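PDB 1VPR: dinoflagellate luciferase from Lingulodinium polyedrum, which catalyses, here as the third of its three luciferase domains, the light-emitting oxidation of dinoflagellate luciferin by molecular oxygen, giving blue flashes at 475 nm during the night phase. Local coordinates for residues T231-Y237 with I315-D321; G246-W252 with F263-E268; G153-K157 with Q211-V215; F29-H34 with V222-A228. All coordinates share one frame; numbering follows the deposited sequence.

Contact 1 of 4, residues T231-Y237 with I315-D321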
loop_
_atom_site.group_PDB
_atom_site.type_symbol
_atom_site.label_atom_id
_atom_site.label_comp_id
_atom_site.label_asym_id
_atom_site.label_seq_id
_atom_site.Cartn_x
_atom_site.Cartn_y
_atom_site.Cartn_z
ATOM N N THR A 231 -0.271 1.335 -10.966
ATOM C CA THR A 231 0.448 0.391 -11.821
ATOM C C THR A 231 1.928 0.739 -11.683
ATOM O O THR A 231 2.303 1.916 -11.705
ATOM C CB THR A 231 0.052 0.543 -13.312
ATOM O OG1 THR A 231 -1.318 0.157 -13.491
ATOM C CG2 THR A 231 0.906 -0.350 -14.187
ATOM N N TRP A 232 2.772 -0.276 -11.549
ATOM C CA TRP A 232 4.198 -0.022 -11.427
ATOM C C TRP A 232 5.005 -1.123 -12.098
ATOM O O TRP A 232 4.456 -2.137 -12.526
ATOM C CB TRP A 232 4.601 0.119 -9.936
ATOM C CG TRP A 232 3.978 -0.860 -8.989
ATOM C CD1 TRP A 232 2.980 -0.601 -8.075
ATOM C CD2 TRP A 232 4.258 -2.269 -8.879
ATOM N NE1 TRP A 232 2.620 -1.752 -7.419
ATOM C CE2 TRP A 232 3.382 -2.792 -7.891
ATOM C CE3 TRP A 232 5.155 -3.137 -9.518
ATOM C CZ2 TRP A 232 3.375 -4.146 -7.531
ATOM C CZ3 TRP A 232 5.147 -4.493 -9.158
ATOM C CH2 TRP A 232 4.263 -4.980 -8.177
ATOM N N LYS A 233 6.311 -0.916 -12.216
ATOM C CA LYS A 233 7.168 -1.926 -12.823
ATOM C C LYS A 233 8.371 -2.173 -11.906
ATOM O O LYS A 233 8.904 -1.237 -11.282
ATOM C CB LYS A 233 7.639 -1.481 -14.221
ATOM C CG LYS A 233 8.620 -2.476 -14.892
ATOM C CD LYS A 233 8.989 -2.037 -16.328
ATOM C CE LYS A 233 9.947 -3.042 -16.958
ATOM N NZ LYS A 233 9.989 -2.923 -18.439
ATOM N N SER A 234 8.773 -3.436 -11.822
ATOM C CA SER A 234 9.917 -3.845 -11.010
ATOM C C SER A 234 11.071 -2.856 -11.189
ATOM O O SER A 234 11.481 -2.577 -12.308
ATOM C CB SER A 234 10.356 -5.243 -11.454
ATOM O OG SER A 234 11.440 -5.729 -10.693
ATOM N N GLY A 235 11.568 -2.309 -10.083
ATOM C CA GLY A 235 12.703 -1.391 -10.122
ATOM C C GLY A 235 12.400 0.075 -10.411
ATOM O O GLY A 235 13.333 0.903 -10.449
ATOM N N HIS A 236 11.117 0.413 -10.599
ATOM C CA HIS A 236 10.737 1.793 -10.902
ATOM C C HIS A 236 9.869 2.421 -9.828
ATOM O O HIS A 236 8.991 1.780 -9.268
ATOM C CB HIS A 236 10.031 1.844 -12.266
ATOM C CG HIS A 236 10.931 1.498 -13.418
ATOM N ND1 HIS A 236 11.694 2.443 -14.071
ATOM C CD2 HIS A 236 11.228 0.306 -13.996
ATOM C CE1 HIS A 236 12.417 1.849 -15.009
ATOM N NE2 HIS A 236 12.152 0.554 -14.984
ATOM N N TYR A 237 10.129 3.694 -9.545
ATOM C CA TYR A 237 9.416 4.432 -8.507
ATOM C C TYR A 237 7.958 4.738 -8.816
ATOM O O TYR A 237 7.531 4.800 -9.969
ATOM C CB TYR A 237 10.110 5.785 -8.245
ATOM C CG TYR A 237 11.097 5.793 -7.099
ATOM C CD1 TYR A 237 12.458 5.611 -7.319
ATOM C CD2 TYR A 237 10.665 5.997 -5.799
ATOM C CE1 TYR A 237 13.360 5.638 -6.266
ATOM C CE2 TYR A 237 11.549 6.020 -4.745
ATOM C CZ TYR A 237 12.895 5.841 -4.990
ATOM O OH TYR A 237 13.759 5.863 -3.941
ATOM N N ILE A 315 -4.316 -0.487 -15.541
ATOM C CA ILE A 315 -4.348 0.890 -16.028
ATOM C C ILE A 315 -2.936 1.070 -16.620
ATOM O O ILE A 315 -2.022 0.270 -16.318
ATOM C CB ILE A 315 -4.646 1.931 -14.921
ATOM C CG1 ILE A 315 -3.702 1.752 -13.732
ATOM C CG2 ILE A 315 -6.101 1.801 -14.469
ATOM C CD1 ILE A 315 -3.704 2.959 -12.773
ATOM N N PRO A 316 -2.746 2.083 -17.483
ATOM C CA PRO A 316 -1.453 2.351 -18.127
ATOM C C PRO A 316 -0.263 2.428 -17.194
ATOM O O PRO A 316 -0.381 2.830 -16.029
ATOM C CB PRO A 316 -1.694 3.666 -18.847
ATOM C CG PRO A 316 -3.158 3.550 -19.241
ATOM C CD PRO A 316 -3.775 3.024 -17.967
ATOM N N LEU A 317 0.896 2.059 -17.720
ATOM C CA LEU A 317 2.137 2.070 -16.939
ATOM C C LEU A 317 2.676 3.484 -16.714
ATOM O O LEU A 317 2.488 4.366 -17.545
ATOM C CB LEU A 317 3.187 1.244 -17.671
ATOM C CG LEU A 317 4.597 1.139 -17.083
ATOM C CD1 LEU A 317 4.548 0.493 -15.689
ATOM C CD2 LEU A 317 5.457 0.298 -18.062
ATOM N N GLN A 318 3.365 3.676 -15.590
ATOM C CA GLN A 318 3.960 4.966 -15.248
ATOM C C GLN A 318 5.031 4.723 -14.210
ATOM O O GLN A 318 5.170 3.607 -13.677
ATOM C CB GLN A 318 2.905 5.903 -14.628
ATOM C CG GLN A 318 2.263 5.383 -13.348
ATOM C CD GLN A 318 3.131 5.550 -12.116
ATOM O OE1 GLN A 318 3.699 6.612 -11.892
ATOM N NE2 GLN A 318 3.206 4.503 -11.282
ATOM N N SER A 319 5.781 5.777 -13.922
ATOM C CA SER A 319 6.796 5.726 -12.876
ATOM C C SER A 319 7.074 7.163 -12.497
ATOM O O SER A 319 6.620 8.102 -13.165
ATOM C CB SER A 319 8.081 5.008 -13.332
ATOM O OG SER A 319 8.932 5.822 -14.123
ATOM N N ARG A 320 7.781 7.332 -11.386
ATOM C CA ARG A 320 8.138 8.634 -10.857
ATOM C C ARG A 320 9.644 8.686 -10.586
ATOM O O ARG A 320 10.091 9.367 -9.666
ATOM C CB ARG A 320 7.365 8.885 -9.561
ATOM C CG ARG A 320 5.842 8.943 -9.765
ATOM C CD ARG A 320 5.468 10.058 -10.736
ATOM N NE ARG A 320 6.090 11.324 -10.338
ATOM C CZ ARG A 320 5.620 12.127 -9.382
ATOM N NH1 ARG A 320 4.501 11.812 -8.706
ATOM N NH2 ARG A 320 6.265 13.256 -9.108
ATOM N N ASP A 321 10.406 7.963 -11.401
ATOM C CA ASP A 321 11.872 7.904 -11.306
ATOM C C ASP A 321 12.547 9.273 -11.492
ATOM O O ASP A 321 13.602 9.532 -10.916
ATOM C CB ASP A 321 12.390 6.922 -12.365
ATOM C CG ASP A 321 11.864 5.508 -12.138
ATOM O OD1 ASP A 321 12.096 4.971 -11.034
ATOM O OD2 ASP A 321 11.208 4.934 -13.040
HETATM O O HOH W 1 6.726 2.205 -11.826
#

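Contact 2 of 4, residues G246-W252 with F263-E268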
loop_
_atom_site.group_PDB
_atom_site.type_symbol
_atom_site.label_atom_id
_atom_site.label_comp_id
_atom_site.label_asym_id
_atom_site.label_seq_id
_atom_site.Cartn_x
_atom_site.Cartn_y
_atom_site.Cartn_z
ATOM N N GLY A 246 0.061 11.742 4.480
ATOM C CA GLY A 246 1.455 11.389 4.257
ATOM C C GLY A 246 1.741 11.206 2.781
ATOM O O GLY A 246 0.805 11.075 1.970
ATOM N N ASN A 247 3.021 11.219 2.411
ATOM C CA ASN A 247 3.404 11.035 1.007
ATOM C C ASN A 247 4.530 10.012 0.937
ATOM O O ASN A 247 5.537 10.140 1.648
ATOM C CB ASN A 247 3.894 12.350 0.383
ATOM C CG ASN A 247 2.800 13.412 0.289
ATOM O OD1 ASN A 247 1.881 13.322 -0.528
ATOM N ND2 ASN A 247 2.900 14.425 1.141
ATOM N N LEU A 248 4.363 8.988 0.102
ATOM C CA LEU A 248 5.406 7.972 -0.036
ATOM C C LEU A 248 5.897 7.900 -1.461
ATOM O O LEU A 248 5.122 8.058 -2.408
ATOM C CB LEU A 248 4.885 6.562 0.318
ATOM C CG LEU A 248 4.080 6.300 1.585
ATOM C CD1 LEU A 248 3.646 4.848 1.649
ATOM C CD2 LEU A 248 4.932 6.655 2.800
ATOM N N LEU A 249 7.198 7.665 -1.605
ATOM C CA LEU A 249 7.812 7.441 -2.909
ATOM C C LEU A 249 8.473 6.078 -2.704
ATOM O O LEU A 249 9.382 5.936 -1.884
ATOM C CB LEU A 249 8.837 8.529 -3.248
ATOM C CG LEU A 249 8.204 9.816 -3.770
ATOM C CD1 LEU A 249 9.264 10.883 -3.887
ATOM C CD2 LEU A 249 7.552 9.581 -5.112
ATOM N N GLY A 250 8.007 5.060 -3.421
ATOM C CA GLY A 250 8.570 3.741 -3.207
ATOM C C GLY A 250 8.776 2.959 -4.474
ATOM O O GLY A 250 8.442 3.433 -5.555
ATOM N N VAL A 251 9.292 1.745 -4.322
ATOM C CA VAL A 251 9.609 0.872 -5.430
ATOM C C VAL A 251 9.393 -0.574 -5.042
ATOM O O VAL A 251 9.660 -0.936 -3.902
ATOM C CB VAL A 251 11.139 0.987 -5.806
ATOM C CG1 VAL A 251 11.513 -0.122 -6.772
ATOM C CG2 VAL A 251 11.457 2.353 -6.418
ATOM N N TRP A 252 8.906 -1.395 -5.976
ATOM C CA TRP A 252 8.779 -2.827 -5.743
ATOM C C TRP A 252 9.725 -3.435 -6.767
ATOM O O TRP A 252 9.789 -2.980 -7.926
ATOM C CB TRP A 252 7.388 -3.403 -6.087
ATOM C CG TRP A 252 6.354 -3.249 -5.045
ATOM C CD1 TRP A 252 5.209 -2.527 -5.141
ATOM C CD2 TRP A 252 6.334 -3.866 -3.756
ATOM N NE1 TRP A 252 4.470 -2.652 -3.998
ATOM C CE2 TRP A 252 5.139 -3.474 -3.129
ATOM C CE3 TRP A 252 7.220 -4.710 -3.071
ATOM C CZ2 TRP A 252 4.787 -3.902 -1.844
ATOM C CZ3 TRP A 252 6.880 -5.134 -1.800
ATOM C CH2 TRP A 252 5.668 -4.728 -1.196
ATOM N N PHE A 263 10.728 -0.952 -0.950
ATOM C CA PHE A 263 10.900 -0.016 0.147
ATOM C C PHE A 263 10.036 1.179 -0.174
ATOM O O PHE A 263 9.680 1.388 -1.343
ATOM C CB PHE A 263 12.357 0.447 0.233
ATOM C CG PHE A 263 12.812 1.185 -0.973
ATOM C CD1 PHE A 263 13.231 0.492 -2.118
ATOM C CD2 PHE A 263 12.788 2.579 -0.997
ATOM C CE1 PHE A 263 13.618 1.182 -3.256
ATOM C CE2 PHE A 263 13.171 3.278 -2.145
ATOM C CZ PHE A 263 13.584 2.591 -3.259
ATOM N N PHE A 264 9.705 1.962 0.852
ATOM C CA PHE A 264 8.905 3.164 0.669
ATOM C C PHE A 264 9.467 4.250 1.556
ATOM O O PHE A 264 9.622 4.040 2.746
ATOM C CB PHE A 264 7.435 2.946 1.057
ATOM C CG PHE A 264 6.694 2.050 0.125
ATOM C CD1 PHE A 264 6.759 0.679 0.266
ATOM C CD2 PHE A 264 6.010 2.582 -0.962
ATOM C CE1 PHE A 264 6.167 -0.162 -0.670
ATOM C CE2 PHE A 264 5.412 1.752 -1.897
ATOM C CZ PHE A 264 5.494 0.379 -1.756
ATOM N N TRP A 265 9.762 5.399 0.961
ATOM C CA TRP A 265 10.266 6.547 1.695
ATOM C C TRP A 265 9.071 7.352 2.153
ATOM O O TRP A 265 8.311 7.843 1.323
ATOM C CB TRP A 265 11.122 7.441 0.804
ATOM C CG TRP A 265 12.534 6.982 0.645
ATOM C CD1 TRP A 265 13.074 6.347 -0.432
ATOM C CD2 TRP A 265 13.597 7.134 1.600
ATOM N NE1 TRP A 265 14.412 6.083 -0.212
ATOM C CE2 TRP A 265 14.760 6.562 1.026
ATOM C CE3 TRP A 265 13.683 7.697 2.880
ATOM C CZ2 TRP A 265 15.993 6.542 1.690
ATOM C CZ3 TRP A 265 14.923 7.673 3.545
ATOM C CH2 TRP A 265 16.050 7.103 2.944
ATOM N N GLU A 266 8.906 7.481 3.465
ATOM C CA GLU A 266 7.806 8.261 4.041
ATOM C C GLU A 266 8.424 9.653 4.176
ATOM O O GLU A 266 9.200 9.924 5.108
ATOM C CB GLU A 266 7.431 7.680 5.406
ATOM C CG GLU A 266 6.288 8.382 6.130
ATOM C CD GLU A 266 6.006 7.733 7.476
ATOM O OE1 GLU A 266 6.874 7.863 8.372
ATOM O OE2 GLU A 266 4.935 7.079 7.625
HETATM N N MSE A 267 8.074 10.530 3.234
HETATM C CA MSE A 267 8.660 11.848 3.155
HETATM C C MSE A 267 8.533 12.766 4.362
HETATM O O MSE A 267 9.456 13.518 4.658
HETATM C CB MSE A 267 8.149 12.555 1.901
HETATM C CG MSE A 267 8.418 11.806 0.583
HETATM SE SE MSE A 267 10.282 11.329 0.384
HETATM C CE MSE A 267 11.048 13.080 0.749
ATOM N N GLU A 268 7.427 12.711 5.083
ATOM C CA GLU A 268 7.293 13.603 6.231
ATOM C C GLU A 268 8.133 13.250 7.459
ATOM O O GLU A 268 8.296 14.095 8.351
ATOM C CB GLU A 268 5.824 13.713 6.622
ATOM C CG GLU A 268 4.993 14.387 5.562
ATOM C CD GLU A 268 4.851 13.562 4.293
ATOM O OE1 GLU A 268 4.519 12.363 4.385
ATOM O OE2 GLU A 268 5.054 14.127 3.197
#

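Contact 3 of 4, residues G153-K157 with Q211-V215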
loop_
_atom_site.group_PDB
_atom_site.type_symbol
_atom_site.label_atom_id
_atom_site.label_comp_id
_atom_site.label_asym_id
_atom_site.label_seq_id
_atom_site.Cartn_x
_atom_site.Cartn_y
_atom_site.Cartn_z
ATOM N N GLY A 153 15.378 -7.217 -13.231
ATOM C CA GLY A 153 15.750 -7.975 -14.411
ATOM C C GLY A 153 14.934 -9.245 -14.507
ATOM O O GLY A 153 14.504 -9.627 -15.587
ATOM N N TYR A 154 14.717 -9.900 -13.374
ATOM C CA TYR A 154 13.946 -11.133 -13.353
ATOM C C TYR A 154 12.494 -10.848 -13.742
ATOM O O TYR A 154 11.913 -9.853 -13.313
ATOM C CB TYR A 154 13.961 -11.755 -11.954
ATOM C CG TYR A 154 13.240 -13.066 -11.913
ATOM C CD1 TYR A 154 13.797 -14.199 -12.490
ATOM C CD2 TYR A 154 11.967 -13.172 -11.367
ATOM C CE1 TYR A 154 13.098 -15.401 -12.533
ATOM C CE2 TYR A 154 11.266 -14.375 -11.399
ATOM C CZ TYR A 154 11.833 -15.480 -11.987
ATOM O OH TYR A 154 11.128 -16.656 -12.057
ATOM N N VAL A 155 11.912 -11.720 -14.554
ATOM C CA VAL A 155 10.525 -11.536 -14.954
ATOM C C VAL A 155 9.743 -12.761 -14.513
ATOM O O VAL A 155 9.941 -13.854 -15.045
ATOM C CB VAL A 155 10.387 -11.369 -16.490
ATOM C CG1 VAL A 155 8.928 -11.082 -16.841
ATOM C CG2 VAL A 155 11.319 -10.246 -16.996
ATOM N N PRO A 156 8.850 -12.609 -13.515
ATOM C CA PRO A 156 8.079 -13.765 -13.066
ATOM C C PRO A 156 7.420 -14.451 -14.240
ATOM O O PRO A 156 6.924 -13.785 -15.158
ATOM C CB PRO A 156 7.084 -13.148 -12.087
ATOM C CG PRO A 156 7.957 -12.079 -11.418
ATOM C CD PRO A 156 8.590 -11.437 -12.654
ATOM N N LYS A 157 7.413 -15.777 -14.217
ATOM C CA LYS A 157 6.841 -16.529 -15.324
ATOM C C LYS A 157 5.396 -16.973 -15.142
ATOM O O LYS A 157 4.651 -17.117 -16.128
ATOM C CB LYS A 157 7.695 -17.780 -15.610
ATOM C CG LYS A 157 9.189 -17.532 -15.797
ATOM C CD LYS A 157 9.463 -16.514 -16.886
ATOM C CE LYS A 157 10.967 -16.330 -17.110
ATOM N NZ LYS A 157 11.717 -16.087 -15.828
ATOM N N GLN A 211 -1.197 -9.024 -12.686
ATOM C CA GLN A 211 0.247 -9.158 -12.838
ATOM C C GLN A 211 0.606 -9.719 -14.201
ATOM O O GLN A 211 0.033 -10.719 -14.630
ATOM C CB GLN A 211 0.835 -10.070 -11.749
ATOM C CG GLN A 211 2.305 -10.489 -12.061
ATOM C CD GLN A 211 2.977 -11.311 -10.972
ATOM O OE1 GLN A 211 2.336 -12.097 -10.276
ATOM N NE2 GLN A 211 4.292 -11.149 -10.834
ATOM N N PHE A 212 1.528 -9.051 -14.896
ATOM C CA PHE A 212 1.990 -9.543 -16.186
ATOM C C PHE A 212 3.523 -9.466 -16.114
ATOM O O PHE A 212 4.118 -8.443 -16.433
ATOM C CB PHE A 212 1.483 -8.669 -17.333
ATOM C CG PHE A 212 1.843 -9.218 -18.707
ATOM C CD1 PHE A 212 1.084 -10.236 -19.292
ATOM C CD2 PHE A 212 2.946 -8.708 -19.416
ATOM C CE1 PHE A 212 1.411 -10.739 -20.569
ATOM C CE2 PHE A 212 3.276 -9.200 -20.685
ATOM C CZ PHE A 212 2.503 -10.215 -21.258
ATOM N N GLY A 213 4.153 -10.544 -15.672
ATOM C CA GLY A 213 5.604 -10.533 -15.555
ATOM C C GLY A 213 6.066 -9.566 -14.473
ATOM O O GLY A 213 5.703 -9.706 -13.301
ATOM N N ASP A 214 6.831 -8.557 -14.875
ATOM C CA ASP A 214 7.355 -7.574 -13.940
ATOM C C ASP A 214 6.534 -6.281 -13.847
ATOM O O ASP A 214 6.997 -5.279 -13.271
ATOM C CB ASP A 214 8.808 -7.244 -14.307
ATOM C CG ASP A 214 8.950 -6.754 -15.736
ATOM O OD1 ASP A 214 10.072 -6.405 -16.152
ATOM O OD2 ASP A 214 7.940 -6.714 -16.461
ATOM N N VAL A 215 5.332 -6.289 -14.424
ATOM C CA VAL A 215 4.440 -5.114 -14.373
ATOM C C VAL A 215 3.144 -5.538 -13.702
ATOM O O VAL A 215 2.568 -6.578 -14.035
ATOM C CB VAL A 215 4.138 -4.569 -15.790
ATOM C CG1 VAL A 215 3.023 -3.520 -15.736
ATOM C CG2 VAL A 215 5.406 -3.947 -16.374
#

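Contact 4 of 4, residues F29-H34 with V222-A228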
loop_
_atom_site.group_PDB
_atom_site.type_symbol
_atom_site.label_atom_id
_atom_site.label_comp_id
_atom_site.label_asym_id
_atom_site.label_seq_id
_atom_site.Cartn_x
_atom_site.Cartn_y
_atom_site.Cartn_z
ATOM N N PHE A 29 -14.577 11.375 -3.059
ATOM C CA PHE A 29 -13.986 10.513 -4.094
ATOM C C PHE A 29 -14.101 11.152 -5.474
ATOM O O PHE A 29 -15.210 11.461 -5.929
ATOM C CB PHE A 29 -14.699 9.148 -4.117
ATOM C CG PHE A 29 -14.476 8.321 -2.880
ATOM C CD1 PHE A 29 -13.565 7.265 -2.887
ATOM C CD2 PHE A 29 -15.150 8.614 -1.698
ATOM C CE1 PHE A 29 -13.330 6.520 -1.735
ATOM C CE2 PHE A 29 -14.920 7.874 -0.541
ATOM C CZ PHE A 29 -14.008 6.825 -0.561
ATOM N N LYS A 30 -12.970 11.340 -6.149
ATOM C CA LYS A 30 -12.995 11.949 -7.480
ATOM C C LYS A 30 -11.707 11.660 -8.250
ATOM O O LYS A 30 -10.633 11.576 -7.660
ATOM C CB LYS A 30 -13.192 13.470 -7.367
ATOM C CG LYS A 30 -11.936 14.239 -6.981
ATOM C CD LYS A 30 -11.356 13.687 -5.693
ATOM C CE LYS A 30 -9.933 14.144 -5.466
ATOM N NZ LYS A 30 -9.428 13.501 -4.218
ATOM N N ASN A 31 -11.829 11.518 -9.569
ATOM C CA ASN A 31 -10.690 11.236 -10.447
ATOM C C ASN A 31 -9.858 10.035 -9.989
ATOM O O ASN A 31 -8.642 9.981 -10.199
ATOM C CB ASN A 31 -9.814 12.484 -10.572
ATOM C CG ASN A 31 -10.502 13.589 -11.363
ATOM O OD1 ASN A 31 -9.975 14.695 -11.507
ATOM N ND2 ASN A 31 -11.688 13.288 -11.887
ATOM N N GLY A 32 -10.534 9.067 -9.379
ATOM C CA GLY A 32 -9.871 7.865 -8.900
ATOM C C GLY A 32 -9.188 8.037 -7.551
ATOM O O GLY A 32 -8.576 7.084 -7.057
HETATM N N MSE A 33 -9.330 9.229 -6.959
HETATM C CA MSE A 33 -8.714 9.608 -5.668
HETATM C C MSE A 33 -9.695 9.753 -4.489
HETATM O O MSE A 33 -10.855 10.133 -4.682
HETATM C CB MSE A 33 -8.010 10.958 -5.813
HETATM C CG MSE A 33 -7.153 11.095 -7.052
HETATM SE SE MSE A 33 -5.563 10.009 -6.937
HETATM C CE MSE A 33 -4.491 11.325 -5.985
ATOM N N HIS A 34 -9.214 9.467 -3.272
ATOM C CA HIS A 34 -10.027 9.613 -2.058
ATOM C C HIS A 34 -9.368 10.696 -1.217
ATOM O O HIS A 34 -8.277 10.491 -0.668
ATOM C CB HIS A 34 -10.077 8.315 -1.244
ATOM C CG HIS A 34 -10.893 8.422 0.011
ATOM N ND1 HIS A 34 -10.732 7.564 1.082
ATOM C CD2 HIS A 34 -11.877 9.287 0.366
ATOM C CE1 HIS A 34 -11.580 7.900 2.043
ATOM N NE2 HIS A 34 -12.285 8.940 1.633
ATOM N N VAL A 222 -8.940 2.146 -0.117
ATOM C CA VAL A 222 -9.010 3.605 -0.133
ATOM C C VAL A 222 -9.200 4.129 1.300
ATOM O O VAL A 222 -9.220 5.330 1.545
ATOM C CB VAL A 222 -10.120 4.123 -1.072
ATOM C CG1 VAL A 222 -9.672 3.918 -2.523
ATOM C CG2 VAL A 222 -11.448 3.398 -0.807
ATOM N N ALA A 223 -9.314 3.221 2.258
ATOM C CA ALA A 223 -9.422 3.643 3.640
ATOM C C ALA A 223 -8.013 4.062 4.071
ATOM O O ALA A 223 -7.841 4.811 5.046
ATOM C CB ALA A 223 -9.893 2.493 4.495
ATOM N N LYS A 224 -7.006 3.591 3.334
ATOM C CA LYS A 224 -5.602 3.874 3.658
ATOM C C LYS A 224 -4.872 4.706 2.597
ATOM O O LYS A 224 -4.186 5.688 2.911
ATOM C CB LYS A 224 -4.856 2.539 3.865
ATOM C CG LYS A 224 -5.454 1.647 4.963
ATOM C CD LYS A 224 -4.840 0.231 5.036
ATOM C CE LYS A 224 -3.313 0.259 5.162
ATOM N NZ LYS A 224 -2.821 0.905 6.420
ATOM N N PHE A 225 -5.017 4.304 1.340
ATOM C CA PHE A 225 -4.374 4.979 0.223
ATOM C C PHE A 225 -5.344 5.885 -0.533
ATOM O O PHE A 225 -6.484 5.482 -0.832
ATOM C CB PHE A 225 -3.783 3.928 -0.740
ATOM C CG PHE A 225 -2.774 3.018 -0.086
ATOM C CD1 PHE A 225 -3.158 1.781 0.435
ATOM C CD2 PHE A 225 -1.458 3.437 0.079
ATOM C CE1 PHE A 225 -2.243 0.978 1.120
ATOM C CE2 PHE A 225 -0.534 2.648 0.764
ATOM C CZ PHE A 225 -0.923 1.420 1.284
ATOM N N ALA A 226 -4.882 7.090 -0.870
ATOM C CA ALA A 226 -5.728 8.039 -1.588
ATOM C C ALA A 226 -6.004 7.553 -3.010
ATOM O O ALA A 226 -7.058 7.830 -3.549
ATOM C CB ALA A 226 -5.079 9.435 -1.606
ATOM N N ARG A 227 -5.083 6.797 -3.608
ATOM C CA ARG A 227 -5.314 6.295 -4.965
ATOM C C ARG A 227 -5.810 4.842 -4.907
ATOM O O ARG A 227 -5.179 3.981 -4.302
ATOM C CB ARG A 227 -4.024 6.445 -5.814
ATOM C CG ARG A 227 -4.085 5.797 -7.200
ATOM C CD ARG A 227 -3.071 6.356 -8.194
ATOM N NE ARG A 227 -1.858 6.892 -7.587
ATOM C CZ ARG A 227 -1.158 7.898 -8.117
ATOM N NH1 ARG A 227 -1.569 8.457 -9.258
ATOM N NH2 ARG A 227 -0.058 8.360 -7.517
ATOM N N ALA A 228 -6.956 4.580 -5.527
ATOM C CA ALA A 228 -7.541 3.249 -5.506
ATOM C C ALA A 228 -6.725 2.234 -6.297
ATOM O O ALA A 228 -6.582 1.078 -5.886
ATOM C CB ALA A 228 -8.992 3.310 -6.071
#

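Contact 1 of 4, residues T231-Y237 with I315-D321
Asp321 receives both His236 and Tyr237 where the loop leading into helix 321-324 runs alongside the end of barrel strand 229-233, in the catalytic domain of calycin type. This is the tight end. Tyr237 N points almost straight at Asp321 OD1 (2.8 Å, 178°). The other oxygen, Asp321 OD2, accepts from two sides: His236 ND1, with the oxygen lying in its ring plane, comes from one face of the carboxylate at 2.7 Å, and the hydroxyl of Ser319 from the other, which should fix the carboxylate's rotation. A type II turn, Lys233 to His236, carries the imidazole there. The looser side is that of the partly exposed Lys233 and Leu317 side chains. Leu317 CD1 rests 4.0 Å from Lys233 CB, while the extended lysine chain runs away from the loop. Water 1 bridges the middle, accepting from Lys233 N and lying 2.8 Å from Gln318 O. Beside it the Gln318 side chain, bent at chi2 (78°), folds back and sends NE2 to Thr231 O at 2.8 Å, the carbonyl oxygen lying in its amide plane.

Contact 2 of 4, residues G246-W252 with F263-E268
Phe264 turns the edge of its ring to the face of Trp252, a T-shaped pair with planes at 80° and Phe264 CZ 3.9 Å from Trp252 NE1. The same phenyl ring meets Gly250 obliquely, its CD2 3.6 Å from Gly250 CA. Leu248 meets Phe264 at an oblique angle through CD1, and its other branch, CD2, lies 3.5 Å from Glu266 CA. These residues line one face of an antiparallel hairpin, strands 247-253 and 259-266, within the calycin beta barrel of the catalytic domain. Leu249 with Trp265 and Val251 with Phe263 are its hydrogen-bonded pairs, and their side chains occupy the other face. There Val251 and Phe263 lie side by side and point the same way. Phe263 CG sits between backbone N and carbonyl carbon (chi1 63°), which puts the ring alongside Val251, CE1 3.6 Å from Val251 CB. Beyond the strand, Glu268 reaches back to Asn247 with both oxygens. Asn247 N meets Glu268 OE1 on the syn side, tilted from the carboxylate plane, at 2.7 Å, and Asn247 ND2 approaches Glu268 OE2 from above that plane at 3.0 Å. Asn247 OD1 goes instead to Tyr239 OH.

Contact 3 of 4, residues G153-K157 with Q211-V215
Pro156 and Val155 lie against Gly213 at the tip of a beta hairpin, where a type II' turn from Phe212 to Val215 joins strands 206-212 and 215-219 of the barrel. Van der Waals packing does most of the work. Val155 CG1, anti to the backbone N (chi1 -176°), sits 3.6 Å from Gly213 CA. Pro156 places CD 3.4 Å from Gly213 O, and its ring crosses the Gln211 side chain at about a right angle. One CH···O contact adds to this: Gly213 CA lies 3.5 Å from Pro156 O, with a nearly linear angle at the hydrogen (166°). No conventional hydrogen bond crosses between the two segments. Lys157 NZ curls back to Val155 O at 3.0 Å, while the turn is closed by Val215 N to Phe212 O (3.2 Å), with Phe212 N returning to Val215 O. Gln211 OE1 is held by Leu161 N in the neighbouring loop. The other end of that amide donates within the hairpin: Gln211 NE2 reaches Gly213 O at 3.2 Å, in the carbonyl plane, beside Pro156 CB.

Contact 4 of 4, residues F29-H34 with V222-A228
Ala226 O takes the 2.7 Å bond from His34 N on a lone pair, in its carbonyl plane, and also receives the CA-H of Met33, with Met33 CA 3.2 Å away. His34 makes a second bond through its side chain. With CG anti to the backbone N (chi1 180°), the imidazole extends toward Val222 and sends ND1 to Val222 O, again at 2.7 Å; the oxygen lies in the ring plane, though the donor stands above the carbonyl plane. On the far side of the ring NE2 is taken by Tyr60 OH. Phe29 CZ lies over one face of the imidazole, and Phe29 CE1 touches Val222 CG2 edge-on at 3.8 Å. Segment 29-34 is a small beta hairpin closed by a type I' turn from Lys30 to Met33; it belongs to the N-terminal helical-bundle region and docks on the 222-228 loop of the catalytic domain, the backbones meeting in a single bridge, Met33 with Arg227. A weak bond, Ala228 N to Gly32 O (3.4 Å), lies beyond it. Selenomethionine 33 runs alongside Arg227, SE 4.0 Å from Arg227 CB, and Arg227 NH1 makes a salt bridge with Asp353.

In the fold
Contacts 1, 2 and 3 all reach the ten-stranded antiparallel sheet of the catalytic domain, while contact 4 brings the N-terminal region against the loop between two of its strands. Contact 1 is the hub: its centre lies about 14 Å from that of contact 2 and about 13 Å from that of contact 3. Gly235 N probably bonds to Trp252 O at 2.9 Å, and Trp232 packs on Trp252; toward contact 3, Ser234 N probably bonds to Asp214 O, also at 2.9 Å. Contacts 2 and 3 do not touch. Contact 4 adjoins contact 1 in sequence without touching it, centres about 18 Å apart, though Arg227 and Arg320 share Asp353. Along the chain, contact 2 is nested within the loop closed by contact 1, and contact 3 within that of contact 4.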